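Local structure of DNA polymerase (Bacillus phage phi29, 2PY5) at residues 92-97 with 412-417; 443-448 with 458-463. The protein replicates phage DNA by protein-primed, strand-displacing synthesis with high processivity and fidelity, and also carries a 3'-5' exonuclease activity. The protein carries 2 engineered substitutions. All blocks are in the same frame, centred on the assembly; numbering follows the deposited sequence.

Interaction 1 (92-97 with 412-417); sequences TIISRM and LGFRLG. With EDO (1,2-ethanediol), chain O; nucleotides of chain B; nucleotides of chain C.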
loop_
_atom_site.group_PDB
_atom_site.type_symbol
_atom_site.label_atom_id
_atom_site.label_comp_id
_atom_site.label_asym_id
_atom_site.label_seq_id
_atom_site.Cartn_x
_atom_site.Cartn_y
_atom_site.Cartn_z
ATOM N N THR F 92 3.590 13.363 -18.261
ATOM C CA THR F 92 3.414 12.239 -17.357
ATOM C C THR F 92 3.472 12.698 -15.904
ATOM O O THR F 92 4.042 13.731 -15.601
ATOM C CB THR F 92 4.504 11.154 -17.547
ATOM O OG1 THR F 92 5.791 11.751 -17.434
ATOM C CG2 THR F 92 4.410 10.525 -18.914
ATOM N N ILE F 93 2.861 11.896 -15.029
ATOM C CA ILE F 93 3.136 11.926 -13.590
ATOM C C ILE F 93 3.652 10.551 -13.220
ATOM O O ILE F 93 2.889 9.615 -13.085
ATOM C CB ILE F 93 1.897 12.275 -12.730
ATOM C CG1 ILE F 93 1.334 13.617 -13.148
ATOM C CG2 ILE F 93 2.275 12.242 -11.265
ATOM C CD1 ILE F 93 0.000 13.940 -12.470
ATOM N N ILE F 94 4.981 10.445 -13.139
ATOM C CA ILE F 94 5.700 9.246 -12.688
ATOM C C ILE F 94 6.601 9.714 -11.546
ATOM O O ILE F 94 7.434 10.626 -11.724
ATOM C CB ILE F 94 6.570 8.602 -13.803
ATOM C CG1 ILE F 94 5.707 8.120 -14.963
ATOM C CG2 ILE F 94 7.386 7.428 -13.208
ATOM C CD1 ILE F 94 6.501 7.902 -16.269
ATOM N N SER F 95 6.408 9.136 -10.364
ATOM C CA SER F 95 7.117 9.598 -9.170
ATOM C C SER F 95 8.573 9.176 -9.188
ATOM O O SER F 95 8.952 8.298 -9.973
ATOM C CB SER F 95 6.467 9.096 -7.883
ATOM O OG SER F 95 6.682 7.710 -7.673
ATOM N N ARG F 96 9.360 9.816 -8.334
ATOM C CA ARG F 96 10.765 9.453 -8.134
ATOM C C ARG F 96 10.919 7.956 -7.925
ATOM O O ARG F 96 11.880 7.330 -8.420
ATOM C CB ARG F 96 11.348 10.185 -6.909
ATOM C CG ARG F 96 12.839 9.982 -6.711
ATOM C CD ARG F 96 13.279 10.532 -5.382
ATOM N NE ARG F 96 13.181 11.989 -5.335
ATOM C CZ ARG F 96 14.178 12.848 -5.575
ATOM N NH1 ARG F 96 15.403 12.429 -5.900
ATOM N NH2 ARG F 96 13.948 14.154 -5.486
ATOM N N MET F 97 9.993 7.389 -7.168
ATOM C CA MET F 97 10.060 5.975 -6.787
ATOM C C MET F 97 9.416 5.038 -7.806
ATOM O O MET F 97 9.349 3.824 -7.582
ATOM C CB MET F 97 9.450 5.798 -5.404
ATOM C CG MET F 97 10.093 6.721 -4.350
ATOM S SD MET F 97 11.744 6.253 -3.810
ATOM C CE MET F 97 12.808 6.814 -5.126
ATOM N N LEU F 412 12.574 1.954 -23.029
ATOM C CA LEU F 412 12.390 3.113 -22.186
ATOM C C LEU F 412 13.429 3.187 -21.073
ATOM O O LEU F 412 13.713 2.183 -20.400
ATOM C CB LEU F 412 10.998 3.096 -21.556
ATOM C CG LEU F 412 9.849 3.427 -22.497
ATOM C CD1 LEU F 412 8.542 3.358 -21.753
ATOM C CD2 LEU F 412 10.050 4.821 -23.134
ATOM N N GLY F 413 13.952 4.391 -20.866
ATOM C CA GLY F 413 14.734 4.733 -19.698
ATOM C C GLY F 413 14.034 5.889 -19.006
ATOM O O GLY F 413 13.057 6.443 -19.539
ATOM N N PHE F 414 14.511 6.232 -17.815
ATOM C CA PHE F 414 13.902 7.277 -17.000
ATOM C C PHE F 414 14.975 8.147 -16.382
ATOM O O PHE F 414 15.995 7.639 -15.886
ATOM C CB PHE F 414 13.024 6.641 -15.931
ATOM C CG PHE F 414 11.969 5.754 -16.511
ATOM C CD1 PHE F 414 12.242 4.430 -16.814
ATOM C CD2 PHE F 414 10.724 6.258 -16.813
ATOM C CE1 PHE F 414 11.289 3.618 -17.390
ATOM C CE2 PHE F 414 9.756 5.447 -17.395
ATOM C CZ PHE F 414 10.038 4.136 -17.680
ATOM N N ARG F 415 14.779 9.459 -16.467
ATOM C CA ARG F 415 15.704 10.416 -15.878
ATOM C C ARG F 415 14.963 11.195 -14.811
ATOM O O ARG F 415 13.777 11.439 -14.941
ATOM C CB ARG F 415 16.276 11.371 -16.938
ATOM C CG ARG F 415 15.272 12.254 -17.668
ATOM C CD ARG F 415 15.971 13.155 -18.644
ATOM N NE ARG F 415 15.052 13.889 -19.506
ATOM C CZ ARG F 415 14.441 15.026 -19.178
ATOM N NH1 ARG F 415 14.624 15.583 -17.994
ATOM N NH2 ARG F 415 13.634 15.605 -20.054
ATOM N N LEU F 416 15.672 11.590 -13.757
ATOM C CA LEU F 416 15.088 12.464 -12.778
ATOM C C LEU F 416 14.831 13.813 -13.433
ATOM O O LEU F 416 15.713 14.382 -14.073
ATOM C CB LEU F 416 16.003 12.640 -11.559
ATOM C CG LEU F 416 15.452 13.281 -10.301
ATOM C CD1 LEU F 416 14.287 12.475 -9.695
ATOM C CD2 LEU F 416 16.590 13.469 -9.295
ATOM N N GLY F 417 13.618 14.315 -13.251
ATOM C CA GLY F 417 13.205 15.570 -13.839
ATOM C C GLY F 417 13.569 16.790 -13.028
ATOM O O GLY F 417 14.411 16.740 -12.118
HETATM C C1 EDO O . 17.150 12.190 -22.561
HETATM O O1 EDO O . 16.048 13.032 -22.203
HETATM C C2 EDO O . 18.303 12.362 -21.566
HETATM O O2 EDO O . 18.672 11.126 -20.931
ATOM P P DT B 5 15.345 4.161 -10.673
ATOM O OP1 DT B 5 16.384 3.929 -9.634
ATOM O OP2 DT B 5 15.144 5.514 -11.241
ATOM O "O5'" DT B 5 15.653 3.211 -11.925
ATOM C "C5'" DT B 5 15.966 1.842 -11.733
ATOM C "C4'" DT B 5 15.661 1.050 -12.990
ATOM O "O4'" DT B 5 14.230 0.951 -13.190
ATOM C "C3'" DT B 5 16.196 1.641 -14.287
ATOM O "O3'" DT B 5 16.590 0.579 -15.142
ATOM C "C2'" DT B 5 15.011 2.415 -14.859
ATOM C "C1'" DT B 5 13.870 1.501 -14.450
ATOM N N1 DT B 5 12.555 2.161 -14.210
ATOM C C2 DT B 5 11.418 1.639 -14.790
ATOM O O2 DT B 5 11.370 0.642 -15.523
ATOM N N3 DT B 5 10.279 2.337 -14.451
ATOM C C4 DT B 5 10.173 3.453 -13.641
ATOM O O4 DT B 5 9.081 3.966 -13.412
ATOM C C5 DT B 5 11.396 3.931 -13.063
ATOM C C7 DT B 5 11.411 5.127 -12.169
ATOM C C6 DT B 5 12.525 3.269 -13.369
ATOM P P DT C 6 8.890 9.456 2.600
ATOM O OP1 DT C 6 9.370 10.098 3.836
ATOM O OP2 DT C 6 8.572 10.236 1.369
ATOM O "O5'" DT C 6 9.945 8.335 2.149
ATOM C "C5'" DT C 6 10.585 7.503 3.098
ATOM C "C4'" DT C 6 11.591 6.635 2.372
ATOM O "O4'" DT C 6 10.841 5.662 1.602
ATOM C "C3'" DT C 6 12.498 7.380 1.384
ATOM O "O3'" DT C 6 13.858 6.918 1.447
ATOM C "C2'" DT C 6 11.860 7.088 0.030
ATOM C "C1'" DT C 6 11.264 5.701 0.253
ATOM N N1 DT C 6 10.093 5.334 -0.636
ATOM C C2 DT C 6 10.084 4.083 -1.227
ATOM O O2 DT C 6 10.979 3.265 -1.067
ATOM N N3 DT C 6 8.982 3.829 -2.016
ATOM C C4 DT C 6 7.914 4.674 -2.274
ATOM O O4 DT C 6 6.980 4.340 -3.001
ATOM C C5 DT C 6 7.982 5.965 -1.623
ATOM C C7 DT C 6 6.892 6.978 -1.819
ATOM C C6 DT C 6 9.050 6.229 -0.848
ATOM P P DC B 4 14.621 -1.437 -9.632
ATOM O OP1 DC B 4 14.634 -1.551 -11.107
ATOM O OP2 DC B 4 15.872 -1.618 -8.844
ATOM O "O5'" DC B 4 14.022 -0.019 -9.222
ATOM C "C5'" DC B 4 12.933 0.570 -9.909
ATOM C "C4'" DC B 4 12.593 1.868 -9.209
ATOM O "O4'" DC B 4 12.092 1.572 -7.882
ATOM C "C3'" DC B 4 13.765 2.816 -8.991
ATOM O "O3'" DC B 4 13.932 3.624 -10.153
ATOM C "C2'" DC B 4 13.319 3.603 -7.762
ATOM C "C1'" DC B 4 12.489 2.591 -6.981
ATOM N N1 DC B 4 13.195 1.960 -5.804
ATOM C C2 DC B 4 13.110 2.565 -4.544
ATOM O O2 DC B 4 12.465 3.613 -4.412
ATOM N N3 DC B 4 13.733 1.987 -3.488
ATOM C C4 DC B 4 14.425 0.858 -3.650
ATOM N N4 DC B 4 15.022 0.337 -2.573
ATOM C C5 DC B 4 14.532 0.215 -4.921
ATOM C C6 DC B 4 13.906 0.792 -5.957
#
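Beside the bound single-stranded DNA, I94 and R96 of the exonuclease region meet F414 and L416 of the TPR2 region in two separate patches. The first is purely apolar: I94 CD1 approaches the F414 ring obliquely, with CE2 its closest atom at 4.2 Å. With chi1 at -63° CG1 of I94 lies anti to the carbonyl carbon, and the extended chi2 (161°) carries CD1 out to the ring, while the CG2 branch comes within 3.9 Å of O4 of the thymine DT5 of chain B. That base also lies over one face of F414, its N3 3.3 Å above the ring plane and displaced toward the rim; F414 CE1 to DT5 C2 is 3.3 Å.

Strand 412-416 pairs antiparallel with strand 402-406 in a beta-hairpin, and K402 of that hairpin shares a backbone hydrogen bond with I94, joining the hairpin to strand 89-94 of the exonuclease region. The second patch joins unlike groups. A bend at chi3 (-68°) turns the R96 guanidinium so that L416 CD1 sits above one of its faces, off-centre, while L416 CD2 is 3.7 Å from R96 NH1. The charge has its partner elsewhere, since R96 NH2 forms a salt bridge with D398. Further along, M97 CG packs 3.5 Å from C5 of the thymine DT6 of chain C. I93, next to I94 in the strand and involved in template-primer binding, packs on an adenine base of the bound DNA.

Interaction 2 (443-448 with 458-463); sequences TAAQAC and DSIHLT. With EDO (1,2-ethanediol), chain X.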
loop_
_atom_site.group_PDB
_atom_site.type_symbol
_atom_site.label_atom_id
_atom_site.label_comp_id
_atom_site.label_asym_id
_atom_site.label_seq_id
_atom_site.Cartn_x
_atom_site.Cartn_y
_atom_site.Cartn_z
ATOM N N THR F 443 3.480 -2.743 23.102
ATOM C CA THR F 443 3.137 -2.871 24.521
ATOM C C THR F 443 2.389 -4.185 24.821
ATOM O O THR F 443 2.642 -4.809 25.851
ATOM C CB THR F 443 2.365 -1.646 25.055
ATOM O OG1 THR F 443 1.158 -1.462 24.327
ATOM C CG2 THR F 443 3.214 -0.390 24.957
ATOM N N ALA F 444 1.519 -4.609 23.905
ATOM C CA ALA F 444 0.816 -5.884 24.077
ATOM C C ALA F 444 1.794 -7.041 23.949
ATOM O O ALA F 444 1.790 -7.948 24.761
ATOM C CB ALA F 444 -0.316 -6.025 23.082
ATOM N N ALA F 445 2.659 -6.992 22.950
ATOM C CA ALA F 445 3.680 -8.027 22.807
ATOM C C ALA F 445 4.576 -8.133 24.032
ATOM O O ALA F 445 4.896 -9.232 24.495
ATOM C CB ALA F 445 4.536 -7.767 21.564
ATOM N N GLN F 446 4.997 -6.981 24.542
ATOM C CA GLN F 446 5.864 -6.932 25.706
ATOM C C GLN F 446 5.170 -7.499 26.951
ATOM O O GLN F 446 5.778 -8.208 27.746
ATOM C CB GLN F 446 6.333 -5.509 25.966
ATOM C CG GLN F 446 7.332 -5.370 27.091
ATOM C CD GLN F 446 8.611 -6.134 26.831
ATOM O OE1 GLN F 446 9.239 -5.954 25.778
ATOM N NE2 GLN F 446 9.016 -6.977 27.776
ATOM N N ALA F 447 3.880 -7.199 27.087
ATOM C CA ALA F 447 3.076 -7.761 28.181
ATOM C C ALA F 447 3.029 -9.278 28.132
ATOM O O ALA F 447 2.856 -9.941 29.173
ATOM C CB ALA F 447 1.671 -7.203 28.125
ATOM N N CYS F 448 3.150 -9.821 26.911
ATOM C CA CYS F 448 3.129 -11.258 26.657
ATOM C C CYS F 448 4.513 -11.793 26.311
ATOM O O CYS F 448 4.632 -12.768 25.556
ATOM C CB CYS F 448 2.169 -11.552 25.503
ATOM S SG CYS F 448 0.460 -11.017 25.791
ATOM N N ASP F 458 -0.202 -4.876 13.203
ATOM C CA ASP F 458 -1.418 -4.893 14.029
ATOM C C ASP F 458 -1.652 -6.265 14.628
ATOM O O ASP F 458 -2.710 -6.515 15.167
ATOM C CB ASP F 458 -2.664 -4.480 13.194
ATOM C CG ASP F 458 -2.865 -5.315 11.952
ATOM O OD1 ASP F 458 -3.750 -4.967 11.122
ATOM O OD2 ASP F 458 -2.125 -6.305 11.773
ATOM N N SER F 459 -0.656 -7.151 14.574
ATOM C CA SER F 459 -0.895 -8.525 14.969
ATOM C C SER F 459 0.225 -9.034 15.837
ATOM O O SER F 459 1.380 -8.694 15.641
ATOM C CB SER F 459 -1.041 -9.420 13.755
ATOM O OG SER F 459 -2.103 -8.981 12.925
ATOM N N ILE F 460 -0.148 -9.826 16.831
ATOM C CA ILE F 460 0.836 -10.528 17.660
ATOM C C ILE F 460 0.529 -12.027 17.650
ATOM O O ILE F 460 -0.616 -12.453 17.713
ATOM C CB ILE F 460 0.910 -10.003 19.114
ATOM C CG1 ILE F 460 -0.417 -10.167 19.864
ATOM C CG2 ILE F 460 1.360 -8.528 19.096
ATOM C CD1 ILE F 460 -0.336 -9.699 21.325
ATOM N N HIS F 461 1.586 -12.819 17.551
ATOM C CA HIS F 461 1.489 -14.272 17.483
ATOM C C HIS F 461 2.159 -14.821 18.730
ATOM O O HIS F 461 3.316 -14.471 19.002
ATOM C CB HIS F 461 2.246 -14.804 16.265
ATOM C CG HIS F 461 1.733 -14.318 14.941
ATOM N ND1 HIS F 461 1.798 -15.094 13.802
ATOM C CD2 HIS F 461 1.179 -13.142 14.561
ATOM C CE1 HIS F 461 1.300 -14.420 12.784
ATOM N NE2 HIS F 461 0.915 -13.230 13.213
ATOM N N LEU F 462 1.456 -15.693 19.457
ATOM C CA LEU F 462 1.923 -16.247 20.735
ATOM C C LEU F 462 1.976 -17.768 20.675
ATOM O O LEU F 462 1.168 -18.401 20.001
ATOM C CB LEU F 462 0.951 -15.881 21.863
ATOM C CG LEU F 462 0.590 -14.414 22.111
ATOM C CD1 LEU F 462 -0.289 -14.318 23.360
ATOM C CD2 LEU F 462 1.821 -13.554 22.240
ATOM N N THR F 463 2.887 -18.356 21.450
ATOM C CA THR F 463 2.801 -19.784 21.744
ATOM C C THR F 463 1.602 -20.047 22.674
ATOM O O THR F 463 1.133 -19.149 23.378
ATOM C CB THR F 463 4.079 -20.313 22.412
ATOM O OG1 THR F 463 4.308 -19.604 23.634
ATOM C CG2 THR F 463 5.295 -20.156 21.495
HETATM C C1 EDO X . 5.365 -2.383 28.617
HETATM O O1 EDO X . 6.268 -2.651 29.698
HETATM C C2 EDO X . 3.933 -2.715 29.025
HETATM O O2 EDO X . 3.375 -3.787 28.237
#
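A444 and A445, near the end of helix 427-447, and C448 just beyond it pack against I460 and L462 on strand 459-463 in the polymerase's palm, where the helix covers a face of the antiparallel sheet that carries the YCDTD motif.

Apolar contacts make up this buried interface. I460 divides its branches between two alanines: CD1 reaches A444 CB at 4.1 Å and CG2 reaches A445 CB at 4.1 Å. The split follows from chi1 (61°), which sets CG1 between the backbone N and the carbonyl carbon and CG2 beside the N. Two residues along the strand, L462 sets both its methyls against C448, CD2 3.8 Å from C448 CB and CD1 4.2 Å from C448 SG. W483 borders A444 and I460, and F248 borders I460 and L462.

Backbone bonds hold the strand in its sheet. I460 and L462 pair with F248 and M246, and H461 pairs with I453 and Y454, so strand 459-463 lies between two antiparallel neighbours. D458, just ahead of this strand, binds the catalytic magnesium in a structure of this protein, and D249 of the adjacent strand 241-250 is a further ligand of that metal. On the helix side, C448 N makes only weak bonds, to A444 O and A445 O.

Polar side-chain bonds lie off the interface: Q446 bonds the backbone of I299 and G297, S459 OG bonds D458 OD2, and O2 of an ethanediol donates a 2.7 Å hydrogen bond to T443 O.

How the interactions relate
Interactions 1 and 2 follow one another along the chain, strand 412-416 leading on to helix 427-447, yet their centres are 41 Å apart and lie on opposite sides of the chain's centre. All five touching residues of interaction 2 are buried, and their side chains meet through carbon-carbon packing and a cysteine sulfur, within one region of the polymerase. Interaction 1 is partly buried and joins two regions, exonuclease and TPR2; an arginine and nucleotide bases take part beside its single apolar pair. The segments are 315 residues apart at their closest ends in interaction 1, against 10 in interaction 2. DNA touches interaction 1 directly but stays about 13 Å from the nearest atom of interaction 2.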